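Local coordinates for Tubulin/ftsz, gtpase (PDB 3ZID), which binds GTP and probably hydrolyses it as a tubulin-like cytoskeletal protein, and is probably involved in the control of archaeal cell shape, at residues 261-275 with 317-329. Numbering follows the deposited sequence.
Sequences YPANVDAGEAGRAMI and LSVLSLERAPGLV
Met-274 and Val-319 pair across the two central, antiparallel strands of the four-stranded mixed sheet in the C-terminal domain of the tubulin/FtsZ fold. Their backbones exchange two hydrogen bonds, Val-319 N reaching Met-274 O at 2.8 Å, while the side chains run side by side. Met-274 CG lies opposite the backbone N (chi1 -176°) and the chain bends at its end, bringing CE tightly onto Val-319 CG2 at 3.5 Å; Phe-221 of helix 219-225 touches both residues. On the other sheet face, Leu-320 forks into the hollow under the loop: CD2 settles on Ala-273 CB, and CD1 meets Val-265 CG2 at 3.7 Å. Leu-322 forks likewise, with CD2 against Ala-263 CB and CD1 near Tyr-261 CE1. The Tyr-261 ring reaches on to the start of helix 326-369, where a water bridges its OH and Gly-327 N; strand 172-175 of the GTPase domain touches this ring too, so the tyrosine lies at the junction of both domains. At the strand ends, Arg-324 lays a guanidinium face over Glu-269 CG, while Pro-326 CG abuts OE2 at the end of the glutamate chain. Glu-269 OE1 accepts a nearly straight bond from Asn-264 N (174°) and takes a water that also donates to Arg-324 O. Cut back to alanine, Glu-269 is likely to leave Asn-264 N without its acceptor, the guanidinium without the methylene beneath it and Pro-326 without the carboxylate it packs on. Beyond it the guanidinium turns an edge to the loop, Arg-324 NH2 making a short but bent, weak bond to Ala-267 O at 2.6 Å.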
loop_
_atom_site.group_PDB
_atom_site.type_symbol
_atom_site.label_atom_id
_atom_site.label_comp_id
_atom_site.label_asym_id
_atom_site.label_seq_id
_atom_site.Cartn_x
_atom_site.Cartn_y
_atom_site.Cartn_z
ATOM N N TYR A 261 -3.835 8.159 0.731
ATOM C CA TYR A 261 -5.028 7.858 -0.019
ATOM C C TYR A 261 -6.023 8.940 0.399
ATOM O O TYR A 261 -6.200 9.165 1.582
ATOM C CB TYR A 261 -5.532 6.451 0.352
ATOM C CG TYR A 261 -6.904 6.111 -0.222
ATOM C CD1 TYR A 261 -8.067 6.419 0.472
ATOM C CD2 TYR A 261 -7.030 5.490 -1.466
ATOM C CE1 TYR A 261 -9.317 6.112 -0.052
ATOM C CE2 TYR A 261 -8.274 5.180 -1.993
ATOM C CZ TYR A 261 -9.408 5.491 -1.285
ATOM O OH TYR A 261 -10.635 5.192 -1.815
ATOM N N PRO A 262 -6.690 9.592 -0.571
ATOM C CA PRO A 262 -7.531 10.768 -0.292
ATOM C C PRO A 262 -8.869 10.471 0.387
ATOM O O PRO A 262 -9.917 10.808 -0.170
ATOM C CB PRO A 262 -7.797 11.348 -1.686
ATOM C CG PRO A 262 -7.726 10.181 -2.599
ATOM C CD PRO A 262 -6.657 9.268 -2.010
ATOM N N ALA A 263 -8.843 9.877 1.575
ATOM C CA ALA A 263 -10.064 9.717 2.367
ATOM C C ALA A 263 -10.538 11.081 2.881
ATOM O O ALA A 263 -9.738 11.976 3.155
ATOM C CB ALA A 263 -9.846 8.760 3.514
ATOM N N ASN A 264 -11.847 11.259 2.954
ATOM C CA ASN A 264 -12.415 12.506 3.454
ATOM C C ASN A 264 -12.902 12.314 4.878
ATOM O O ASN A 264 -14.016 11.833 5.097
ATOM C CB ASN A 264 -13.562 12.994 2.559
ATOM C CG ASN A 264 -14.032 14.411 2.906
ATOM O OD1 ASN A 264 -13.914 14.873 4.045
ATOM N ND2 ASN A 264 -14.581 15.097 1.916
ATOM N N VAL A 265 -12.050 12.664 5.840
ATOM C CA VAL A 265 -12.363 12.511 7.253
ATOM C C VAL A 265 -13.544 13.397 7.693
ATOM O O VAL A 265 -14.386 12.980 8.496
ATOM C CB VAL A 265 -11.103 12.784 8.145
ATOM C CG1 VAL A 265 -11.464 12.763 9.606
ATOM C CG2 VAL A 265 -10.036 11.748 7.869
ATOM N N ASP A 266 -13.619 14.615 7.170
ATOM C CA ASP A 266 -14.719 15.497 7.546
ATOM C C ASP A 266 -16.067 14.906 7.134
ATOM O O ASP A 266 -17.086 15.195 7.751
ATOM C CB ASP A 266 -14.547 16.900 6.958
ATOM C CG ASP A 266 -13.352 17.634 7.533
ATOM O OD1 ASP A 266 -12.887 17.268 8.637
ATOM O OD2 ASP A 266 -12.881 18.587 6.876
ATOM N N ALA A 267 -16.063 14.070 6.097
ATOM C CA ALA A 267 -17.290 13.437 5.621
ATOM C C ALA A 267 -17.652 12.186 6.421
ATOM O O ALA A 267 -18.672 11.555 6.166
ATOM C CB ALA A 267 -17.174 13.098 4.146
ATOM N N GLY A 268 -16.811 11.828 7.382
ATOM C CA GLY A 268 -17.036 10.648 8.201
ATOM C C GLY A 268 -16.655 9.310 7.567
ATOM O O GLY A 268 -17.166 8.265 7.973
ATOM N N GLU A 269 -15.725 9.334 6.613
ATOM C CA GLU A 269 -15.258 8.111 5.947
ATOM C C GLU A 269 -14.321 7.253 6.807
ATOM O O GLU A 269 -14.073 6.090 6.488
ATOM C CB GLU A 269 -14.597 8.453 4.617
ATOM C CG GLU A 269 -15.561 9.142 3.654
ATOM C CD GLU A 269 -14.964 9.392 2.283
ATOM O OE1 GLU A 269 -13.722 9.293 2.124
ATOM O OE2 GLU A 269 -15.746 9.688 1.359
ATOM N N ALA A 270 -13.784 7.833 7.874
ATOM C CA ALA A 270 -12.902 7.107 8.784
ATOM C C ALA A 270 -13.660 6.704 10.037
ATOM O O ALA A 270 -14.242 7.552 10.705
ATOM C CB ALA A 270 -11.675 7.961 9.160
ATOM N N GLY A 271 -13.674 5.405 10.336
ATOM C CA GLY A 271 -14.324 4.895 11.537
ATOM C C GLY A 271 -13.441 4.846 12.775
ATOM O O GLY A 271 -13.914 5.082 13.884
ATOM N N ARG A 272 -12.167 4.512 12.581
ATOM C CA ARG A 272 -11.190 4.423 13.667
ATOM C C ARG A 272 -9.888 5.095 13.276
ATOM O O ARG A 272 -9.541 5.162 12.093
ATOM C CB ARG A 272 -10.911 2.968 14.062
ATOM C CG ARG A 272 -12.119 2.253 14.639
ATOM C CD ARG A 272 -11.927 0.750 14.732
ATOM N NE ARG A 272 -13.192 0.093 15.056
ATOM C CZ ARG A 272 -13.332 -1.195 15.350
ATOM N NH1 ARG A 272 -12.278 -1.999 15.373
ATOM N NH2 ARG A 272 -14.535 -1.678 15.625
ATOM N N ALA A 273 -9.169 5.598 14.278
ATOM C CA ALA A 273 -7.857 6.189 14.042
ATOM C C ALA A 273 -6.901 6.013 15.235
ATOM O O ALA A 273 -7.325 5.861 16.382
ATOM C CB ALA A 273 -7.990 7.658 13.679
ATOM N N MET A 274 -5.611 5.971 14.925
ATOM C CA MET A 274 -4.554 6.056 15.918
ATOM C C MET A 274 -3.746 7.307 15.556
ATOM O O MET A 274 -3.266 7.439 14.431
ATOM C CB MET A 274 -3.664 4.810 15.893
ATOM C CG MET A 274 -2.579 4.773 16.993
ATOM S SD MET A 274 -1.655 3.213 16.985
ATOM C CE MET A 274 -0.868 3.270 15.392
ATOM N N ILE A 275 -3.670 8.262 16.476
ATOM C CA ILE A 275 -2.898 9.483 16.252
ATOM C C ILE A 275 -1.644 9.465 17.130
ATOM O O ILE A 275 -1.750 9.338 18.341
ATOM C CB ILE A 275 -3.722 10.755 16.587
ATOM C CG1 ILE A 275 -5.092 10.744 15.898
ATOM C CG2 ILE A 275 -2.941 12.009 16.244
ATOM C CD1 ILE A 275 -5.043 10.804 14.413
ATOM N N LEU A 317 1.625 11.349 13.057
ATOM C CA LEU A 317 1.218 10.250 12.211
ATOM C C LEU A 317 -0.205 9.863 12.555
ATOM O O LEU A 317 -0.553 9.671 13.709
ATOM C CB LEU A 317 2.140 9.052 12.403
ATOM C CG LEU A 317 1.733 7.814 11.584
ATOM C CD1 LEU A 317 2.222 7.959 10.187
ATOM C CD2 LEU A 317 2.317 6.569 12.217
ATOM N N SER A 318 -1.025 9.721 11.534
ATOM C CA SER A 318 -2.370 9.223 11.736
ATOM C C SER A 318 -2.551 7.887 11.011
ATOM O O SER A 318 -2.141 7.720 9.861
ATOM C CB SER A 318 -3.389 10.260 11.253
ATOM O OG SER A 318 -3.183 10.569 9.880
ATOM N N VAL A 319 -3.134 6.927 11.707
ATOM C CA VAL A 319 -3.455 5.650 11.094
ATOM C C VAL A 319 -4.953 5.655 11.048
ATOM O O VAL A 319 -5.600 5.740 12.076
ATOM C CB VAL A 319 -2.940 4.441 11.909
ATOM C CG1 VAL A 319 -3.260 3.116 11.176
ATOM C CG2 VAL A 319 -1.414 4.583 12.201
ATOM N N LEU A 320 -5.501 5.610 9.842
ATOM C CA LEU A 320 -6.945 5.685 9.638
ATOM C C LEU A 320 -7.479 4.353 9.158
ATOM O O LEU A 320 -6.821 3.642 8.407
ATOM C CB LEU A 320 -7.292 6.713 8.576
ATOM C CG LEU A 320 -6.958 8.166 8.862
ATOM C CD1 LEU A 320 -7.480 9.027 7.716
ATOM C CD2 LEU A 320 -7.578 8.577 10.184
ATOM N N SER A 321 -8.666 4.021 9.632
ATOM C CA SER A 321 -9.438 2.896 9.158
ATOM C C SER A 321 -10.689 3.428 8.460
ATOM O O SER A 321 -11.358 4.306 8.999
ATOM C CB SER A 321 -9.834 2.039 10.369
ATOM O OG SER A 321 -10.735 1.010 10.026
ATOM N N LEU A 322 -11.027 2.892 7.286
ATOM C CA LEU A 322 -12.149 3.425 6.501
ATOM C C LEU A 322 -13.457 2.688 6.767
ATOM O O LEU A 322 -13.462 1.467 6.915
ATOM C CB LEU A 322 -11.835 3.368 5.003
ATOM C CG LEU A 322 -10.581 4.170 4.643
ATOM C CD1 LEU A 322 -10.324 4.151 3.138
ATOM C CD2 LEU A 322 -10.689 5.616 5.194
ATOM N N GLU A 323 -14.556 3.440 6.859
ATOM C CA GLU A 323 -15.904 2.867 6.821
ATOM C C GLU A 323 -16.400 2.802 5.378
ATOM O O GLU A 323 -17.091 1.871 4.993
ATOM C CB GLU A 323 -16.890 3.712 7.640
ATOM C CG GLU A 323 -16.614 3.741 9.137
ATOM C CD GLU A 323 -16.776 2.383 9.808
ATOM O OE1 GLU A 323 -17.774 1.687 9.534
ATOM O OE2 GLU A 323 -15.896 2.012 10.610
ATOM N N ARG A 324 -16.062 3.828 4.600
ATOM C CA ARG A 324 -16.471 3.950 3.205
ATOM C C ARG A 324 -15.265 4.337 2.346
ATOM O O ARG A 324 -14.344 5.016 2.818
ATOM C CB ARG A 324 -17.573 5.009 3.084
ATOM C CG ARG A 324 -18.712 4.769 4.055
ATOM C CD ARG A 324 -19.795 5.799 3.947
ATOM N NE ARG A 324 -19.589 6.934 4.837
ATOM C CZ ARG A 324 -19.273 8.149 4.408
ATOM N NH1 ARG A 324 -19.111 8.373 3.107
ATOM N NH2 ARG A 324 -19.122 9.134 5.269
ATOM N N ALA A 325 -15.261 3.895 1.091
ATOM C CA ALA A 325 -14.173 4.212 0.178
ATOM C C ALA A 325 -14.671 4.467 -1.240
ATOM O O ALA A 325 -14.416 3.658 -2.130
ATOM C CB ALA A 325 -13.181 3.075 0.153
ATOM N N PRO A 326 -15.364 5.594 -1.466
ATOM C CA PRO A 326 -15.905 5.859 -2.809
ATOM C C PRO A 326 -14.819 5.897 -3.884
ATOM O O PRO A 326 -15.091 5.547 -5.029
ATOM C CB PRO A 326 -16.602 7.217 -2.653
ATOM C CG PRO A 326 -16.008 7.823 -1.389
ATOM C CD PRO A 326 -15.715 6.653 -0.504
ATOM N N GLY A 327 -13.604 6.295 -3.522
ATOM C CA GLY A 327 -12.500 6.327 -4.471
ATOM C C GLY A 327 -12.173 4.959 -5.066
ATOM O O GLY A 327 -11.821 4.841 -6.246
ATOM N N LEU A 328 -12.255 3.926 -4.233
ATOM C CA LEU A 328 -12.058 2.547 -4.682
ATOM C C LEU A 328 -13.195 2.069 -5.582
ATOM O O LEU A 328 -12.978 1.297 -6.515
ATOM C CB LEU A 328 -11.899 1.611 -3.479
ATOM C CG LEU A 328 -10.582 1.764 -2.709
ATOM C CD1 LEU A 328 -10.555 0.813 -1.547
ATOM C CD2 LEU A 328 -9.389 1.520 -3.607
ATOM N N VAL A 329 -14.414 2.511 -5.295
ATOM C CA VAL A 329 -15.548 2.134 -6.146
ATOM C C VAL A 329 -15.346 2.690 -7.559
ATOM O O VAL A 329 -15.528 1.984 -8.562
ATOM C CB VAL A 329 -16.888 2.588 -5.540
ATOM C CG1 VAL A 329 -18.055 2.313 -6.513
ATOM C CG2 VAL A 329 -17.115 1.879 -4.208
HETATM O O HOH W 1 -12.420 7.176 -0.884
HETATM O O HOH W 2 -12.633 7.053 1.728
#